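Local coordinates for protein 1H-3-hydroxy-4-oxoquinoline 2,4-dioxygenase (Pseudomonas putida, PDB 3IBT) that catalyses the cofactor-independent, oxygen-dependent ring cleavage of 3-hydroxy-1H-quinolin-4-one to N-formylanthranilate and carbon monoxide in oxoquinoline degradation, at residues T12-G17 with V50-W55; R46-I51 with A257-L262. All coordinates share one frame; numbering follows the deposited sequence.

Interaction 1: T12-G17 with V50-W55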
loop_
_atom_site.group_PDB
_atom_site.type_symbol
_atom_site.label_atom_id
_atom_site.label_comp_id
_atom_site.label_asym_id
_atom_site.label_seq_id
_atom_site.Cartn_x
_atom_site.Cartn_y
_atom_site.Cartn_z
ATOM N N THR A 12 4.539 15.123 -4.260
ATOM C CA THR A 12 5.809 14.908 -4.937
ATOM C C THR A 12 5.856 13.452 -5.429
ATOM O O THR A 12 5.333 12.544 -4.760
ATOM C CB THR A 12 7.023 15.238 -4.024
ATOM O OG1 THR A 12 6.711 14.915 -2.636
ATOM C CG2 THR A 12 7.441 16.774 -4.154
ATOM N N TYR A 13 6.425 13.209 -6.606
ATOM C CA TYR A 13 6.513 11.832 -7.093
ATOM C C TYR A 13 7.816 11.566 -7.819
ATOM O O TYR A 13 8.353 12.451 -8.486
ATOM C CB TYR A 13 5.299 11.462 -7.961
ATOM C CG TYR A 13 5.348 11.955 -9.395
ATOM C CD1 TYR A 13 5.918 11.174 -10.400
ATOM C CD2 TYR A 13 4.815 13.198 -9.757
ATOM C CE1 TYR A 13 5.974 11.618 -11.737
ATOM C CE2 TYR A 13 4.869 13.649 -11.102
ATOM C CZ TYR A 13 5.454 12.848 -12.073
ATOM O OH TYR A 13 5.515 13.248 -13.369
ATOM N N SER A 14 8.331 10.341 -7.683
ATOM C CA SER A 14 9.567 9.934 -8.382
ATOM C C SER A 14 9.233 9.139 -9.626
ATOM O O SER A 14 8.188 8.455 -9.692
ATOM C CB SER A 14 10.516 9.117 -7.488
ATOM O OG SER A 14 10.042 7.781 -7.305
ATOM N N GLU A 15 10.122 9.243 -10.606
ATOM C CA GLU A 15 9.933 8.580 -11.860
ATOM C C GLU A 15 11.231 7.918 -12.196
ATOM O O GLU A 15 12.307 8.524 -12.062
ATOM C CB GLU A 15 9.571 9.580 -12.927
ATOM C CG GLU A 15 8.613 9.033 -13.945
ATOM C CD GLU A 15 8.224 10.091 -14.964
ATOM O OE1 GLU A 15 8.882 11.168 -15.029
ATOM O OE2 GLU A 15 7.260 9.845 -15.719
ATOM N N SER A 16 11.137 6.668 -12.626
ATOM C CA SER A 16 12.312 5.873 -12.887
ATOM C C SER A 16 12.055 4.895 -14.005
ATOM O O SER A 16 11.274 3.972 -13.858
ATOM C CB SER A 16 12.761 5.169 -11.608
ATOM O OG SER A 16 13.569 6.051 -10.849
ATOM N N GLY A 17 12.710 5.107 -15.132
ATOM C CA GLY A 17 12.543 4.219 -16.247
ATOM C C GLY A 17 12.187 4.979 -17.500
ATOM O O GLY A 17 12.151 6.229 -17.543
ATOM N N VAL A 50 8.349 3.592 -13.939
ATOM C CA VAL A 50 7.949 3.417 -12.532
ATOM C C VAL A 50 7.761 4.695 -11.761
ATOM O O VAL A 50 8.730 5.427 -11.514
ATOM C CB VAL A 50 8.920 2.543 -11.745
ATOM C CG1 VAL A 50 8.514 2.512 -10.294
ATOM C CG2 VAL A 50 8.975 1.134 -12.324
ATOM N N ILE A 51 6.516 4.925 -11.337
ATOM C CA ILE A 51 6.137 6.134 -10.606
ATOM C C ILE A 51 5.856 5.858 -9.126
ATOM O O ILE A 51 4.882 5.198 -8.809
ATOM C CB ILE A 51 4.879 6.786 -11.210
ATOM C CG1 ILE A 51 4.916 6.750 -12.747
ATOM C CG2 ILE A 51 4.739 8.183 -10.672
ATOM C CD1 ILE A 51 4.564 8.101 -13.457
ATOM N N CYS A 52 6.690 6.358 -8.223
ATOM C CA CYS A 52 6.378 6.220 -6.814
ATOM C C CYS A 52 5.844 7.556 -6.283
ATOM O O CYS A 52 6.637 8.461 -6.003
ATOM C CB CYS A 52 7.600 5.780 -6.018
ATOM S SG CYS A 52 8.270 4.192 -6.522
ATOM N N PRO A 53 4.500 7.717 -6.175
ATOM C CA PRO A 53 3.917 8.936 -5.554
ATOM C C PRO A 53 3.909 9.057 -4.007
ATOM O O PRO A 53 4.123 8.095 -3.289
ATOM C CB PRO A 53 2.484 8.987 -6.109
ATOM C CG PRO A 53 2.240 7.676 -6.798
ATOM C CD PRO A 53 3.464 6.804 -6.697
ATOM N N ASP A 54 3.703 10.280 -3.527
ATOM C CA ASP A 54 3.623 10.561 -2.089
ATOM C C ASP A 54 2.251 11.127 -1.776
ATOM O O ASP A 54 1.929 12.278 -2.126
ATOM C CB ASP A 54 4.695 11.562 -1.632
ATOM C CG ASP A 54 6.057 11.279 -2.227
ATOM O OD1 ASP A 54 6.281 10.091 -2.619
ATOM O OD2 ASP A 54 6.896 12.228 -2.288
ATOM N N TRP A 55 1.464 10.305 -1.101
ATOM C CA TRP A 55 0.128 10.651 -0.679
ATOM C C TRP A 55 -0.005 12.085 -0.134
ATOM O O TRP A 55 0.945 12.620 0.456
ATOM C CB TRP A 55 -0.256 9.647 0.392
ATOM C CG TRP A 55 -0.499 8.276 -0.119
ATOM C CD1 TRP A 55 -0.076 7.091 0.438
ATOM C CD2 TRP A 55 -1.273 7.927 -1.264
ATOM N NE1 TRP A 55 -0.538 6.022 -0.307
ATOM C CE2 TRP A 55 -1.278 6.513 -1.353
ATOM C CE3 TRP A 55 -1.967 8.672 -2.225
ATOM C CZ2 TRP A 55 -1.934 5.837 -2.376
ATOM C CZ3 TRP A 55 -2.619 7.995 -3.241
ATOM C CH2 TRP A 55 -2.598 6.591 -3.310
#

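Interaction 2: R46-I51 with A257-L262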
loop_
_atom_site.group_PDB
_atom_site.type_symbol
_atom_site.label_atom_id
_atom_site.label_comp_id
_atom_site.label_asym_id
_atom_site.label_seq_id
_atom_site.Cartn_x
_atom_site.Cartn_y
_atom_site.Cartn_z
ATOM N N ARG A 46 13.978 -1.458 -15.148
ATOM C CA ARG A 46 14.503 -2.164 -16.290
ATOM C C ARG A 46 13.360 -2.396 -17.287
ATOM O O ARG A 46 13.554 -2.232 -18.509
ATOM C CB ARG A 46 15.063 -3.499 -15.769
ATOM C CG ARG A 46 16.053 -4.267 -16.678
ATOM C CD ARG A 46 16.305 -5.725 -16.105
ATOM N NE ARG A 46 15.073 -6.534 -15.890
ATOM C CZ ARG A 46 15.034 -7.844 -15.573
ATOM N NH1 ARG A 46 16.164 -8.548 -15.417
ATOM N NH2 ARG A 46 13.850 -8.465 -15.427
ATOM N N ASP A 47 12.178 -2.749 -16.740
ATOM C CA ASP A 47 11.059 -3.287 -17.517
ATOM C C ASP A 47 9.917 -2.331 -17.640
ATOM O O ASP A 47 9.264 -2.259 -18.680
ATOM C CB ASP A 47 10.543 -4.565 -16.886
ATOM C CG ASP A 47 11.610 -5.615 -16.781
ATOM O OD1 ASP A 47 12.505 -5.598 -17.638
ATOM O OD2 ASP A 47 11.578 -6.450 -15.845
ATOM N N PHE A 48 9.709 -1.579 -16.574
ATOM C CA PHE A 48 8.572 -0.716 -16.453
ATOM C C PHE A 48 8.943 0.744 -16.352
ATOM O O PHE A 48 10.071 1.075 -16.027
ATOM C CB PHE A 48 7.895 -1.058 -15.178
ATOM C CG PHE A 48 7.428 -2.439 -15.123
ATOM C CD1 PHE A 48 8.214 -3.422 -14.565
ATOM C CD2 PHE A 48 6.171 -2.767 -15.596
ATOM C CE1 PHE A 48 7.761 -4.697 -14.488
ATOM C CE2 PHE A 48 5.717 -4.044 -15.524
ATOM C CZ PHE A 48 6.513 -5.007 -14.970
ATOM N N HIS A 49 7.965 1.608 -16.610
ATOM C CA HIS A 49 8.047 3.041 -16.317
ATOM C C HIS A 49 7.517 3.182 -14.895
ATOM O O HIS A 49 6.347 2.880 -14.653
ATOM C CB HIS A 49 7.169 3.789 -17.330
ATOM C CG HIS A 49 7.018 5.257 -17.066
ATOM N ND1 HIS A 49 6.002 6.005 -17.629
ATOM C CD2 HIS A 49 7.747 6.118 -16.313
ATOM C CE1 HIS A 49 6.113 7.262 -17.233
ATOM N NE2 HIS A 49 7.162 7.356 -16.433
ATOM N N VAL A 50 8.349 3.592 -13.939
ATOM C CA VAL A 50 7.949 3.417 -12.532
ATOM C C VAL A 50 7.761 4.695 -11.761
ATOM O O VAL A 50 8.730 5.427 -11.514
ATOM C CB VAL A 50 8.920 2.543 -11.745
ATOM C CG1 VAL A 50 8.514 2.512 -10.294
ATOM C CG2 VAL A 50 8.975 1.134 -12.324
ATOM N N ILE A 51 6.516 4.925 -11.337
ATOM C CA ILE A 51 6.137 6.134 -10.606
ATOM C C ILE A 51 5.856 5.858 -9.126
ATOM O O ILE A 51 4.882 5.198 -8.809
ATOM C CB ILE A 51 4.879 6.786 -11.210
ATOM C CG1 ILE A 51 4.916 6.750 -12.747
ATOM C CG2 ILE A 51 4.739 8.183 -10.672
ATOM C CD1 ILE A 51 4.564 8.101 -13.457
ATOM N N ALA A 257 8.167 -11.296 -8.447
ATOM C CA ALA A 257 6.742 -11.604 -8.362
ATOM C C ALA A 257 5.937 -10.597 -9.155
ATOM O O ALA A 257 4.979 -10.985 -9.850
ATOM C CB ALA A 257 6.299 -11.594 -6.924
ATOM N N ILE A 258 6.323 -9.314 -9.033
ATOM C CA ILE A 258 5.694 -8.224 -9.785
ATOM C C ILE A 258 5.946 -8.487 -11.255
ATOM O O ILE A 258 5.023 -8.545 -12.050
ATOM C CB ILE A 258 6.222 -6.841 -9.366
ATOM C CG1 ILE A 258 5.760 -6.505 -7.949
ATOM C CG2 ILE A 258 5.732 -5.766 -10.331
ATOM C CD1 ILE A 258 6.419 -5.305 -7.374
ATOM N N ARG A 259 7.201 -8.734 -11.590
ATOM C CA ARG A 259 7.552 -9.068 -12.952
ATOM C C ARG A 259 6.708 -10.180 -13.486
ATOM O O ARG A 259 6.217 -10.073 -14.592
ATOM C CB ARG A 259 8.996 -9.485 -13.048
ATOM C CG ARG A 259 9.839 -8.579 -13.896
ATOM C CD ARG A 259 11.189 -9.260 -14.153
ATOM N NE ARG A 259 12.054 -9.352 -12.957
ATOM C CZ ARG A 259 12.766 -8.343 -12.431
ATOM N NH1 ARG A 259 12.713 -7.109 -12.952
ATOM N NH2 ARG A 259 13.540 -8.573 -11.368
ATOM N N GLU A 260 6.540 -11.252 -12.723
ATOM C CA GLU A 260 5.876 -12.427 -13.278
ATOM C C GLU A 260 4.375 -12.294 -13.295
ATOM O O GLU A 260 3.722 -12.776 -14.209
ATOM C CB GLU A 260 6.266 -13.702 -12.561
ATOM C CG GLU A 260 7.590 -14.263 -13.020
ATOM C CD GLU A 260 8.188 -15.243 -12.007
ATOM O OE1 GLU A 260 7.366 -15.812 -11.224
ATOM O OE2 GLU A 260 9.451 -15.433 -11.976
ATOM N N PHE A 261 3.805 -11.646 -12.299
ATOM C CA PHE A 261 2.390 -11.484 -12.334
ATOM C C PHE A 261 1.990 -10.493 -13.419
ATOM O O PHE A 261 0.955 -10.647 -14.080
ATOM C CB PHE A 261 1.882 -10.987 -11.030
ATOM C CG PHE A 261 0.420 -10.957 -10.976
ATOM C CD1 PHE A 261 -0.259 -9.758 -10.884
ATOM C CD2 PHE A 261 -0.313 -12.152 -11.039
ATOM C CE1 PHE A 261 -1.659 -9.743 -10.826
ATOM C CE2 PHE A 261 -1.711 -12.162 -10.978
ATOM C CZ PHE A 261 -2.381 -10.957 -10.878
ATOM N N LEU A 262 2.793 -9.463 -13.612
ATOM C CA LEU A 262 2.320 -8.409 -14.458
ATOM C C LEU A 262 2.556 -8.704 -15.907
ATOM O O LEU A 262 2.381 -7.807 -16.719
ATOM C CB LEU A 262 2.937 -7.075 -14.094
ATOM C CG LEU A 262 2.105 -6.151 -13.218
ATOM C CD1 LEU A 262 1.790 -6.774 -11.908
ATOM C CD2 LEU A 262 2.899 -4.886 -12.985
#

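Interaction 1: T12-G17 with V50-W55
Two antiparallel neighbours near one border of the central sheet, strands 9-16 and 49-53, pair here through Tyr13 to Ser16 and Val50 to Pro53. Ser14 with Cys52 and Ser16 with Val50 are the hydrogen-bonded pairs. Ser14 N reaches Cys52 O over 3.0 Å in a nearly straight bond, and Cys52 N returns to Ser14 O; Ser16 and Val50 exchange the same two bonds. Alternating with them are the non-hydrogen-bonded pairs Tyr13 with Pro53 and Glu15 with Ile51, where CA-H...O contacts fill in, such as Ile51 CA to Ser14 O at 3.2 Å.

Strand 49-53 is where the mixed sheet of the alpha/beta-hydrolase fold turns from antiparallel to parallel, since its other edge runs parallel to strand 23-27. On the face carrying Tyr13, Glu15, Ile51 and Pro53, the Tyr13 ring crosses Ile51 at a slant, its CD1 against Ile51 CG2, while Phe80 meets the ring edge-to-face. Ser14 OG, on the opposite face, lies 3.4 Å from Cys52 CB. Past the last pair the chains stay joined by side chains: Thr12 OG1 gives its proton to Asp54 OD2 at 2.7 Å, on the anti side of the carboxylate and 22° out of its plane. The backbone bond from Asp54 N to Thr12 O is weak, with an angle of 124° at the hydrogen.

Interaction 2: R46-I51 with A257-L262
Arg259, Phe48 and Arg46 carry most of this contact, with the carboxylate of Asp47 shared by the two arginines. Arg259 stands on helix 251-261 and bends at its third side-chain torsion (chi3 -70°), which brings its guanidinium to Asp47. There Arg259 NH1 forms a salt bridge to Asp47 OD2 over 3.2 Å, the oxygen lying close to the guanidinium plane although NH1 approaches from above the carboxylate, whose plane is turned 86° from that of the guanidinium. Arg46 grips the same carboxylate side-on: Arg46 NH2 meets the syn lone pair of Asp47 OD2 at 3.1 Å, and Arg46 NE reaches Asp47 OD1 at 3.2 Å. OD2 thus accepts from both arginines.

The two like charges come close, Arg46 lying over one face of the Arg259 guanidinium with Arg46 NH2 about 3.0 Å from Arg259 NH1; the shared aspartate probably offsets much of the repulsion. Arg259 NE has a further partner in Gln256 of its own helix. An alanine here, lacking the CG beside the ring edge and the guanidinium, would probably leave Asp47 OD2 without its second arginine and the edge of Phe48 less well packed.

That ring lies on the buried side of the network. Arg259 CG sits near the plane of the ring, 4.4 Å from Phe48 CE1, and Leu262 CD2 approaches Phe48 CE2 to 3.9 Å. Leu24 of strand 23-27 also touches both Phe48 and Leu262. The arrangement is a salt-bridge network above an apolar contact, joining the turn before strand 49-53 to the C-terminal helix that packs on the central sheet of the alpha/beta-hydrolase fold.

Overall arrangement
Both contacts use the chain around strand 49-53, sharing Val50 and Ile51, and their centres lie about 14 Å apart. Interaction 1 is the more buried: it joins that strand to a sheet neighbour, mainly through regular backbone bonds. Interaction 2 is partly buried and has no such ladder; side chains from the turn before the strand reach the C-terminal helix, with charged groups toward the surface and apolar ones inward. His49 connects the two, since His49 NE2 makes a probable hydrogen bond, 2.6 Å, with Glu15 OE2. The chemistry thus changes from backbone pairing along the strand to ionic and apolar side-chain contacts in the residues leading into it.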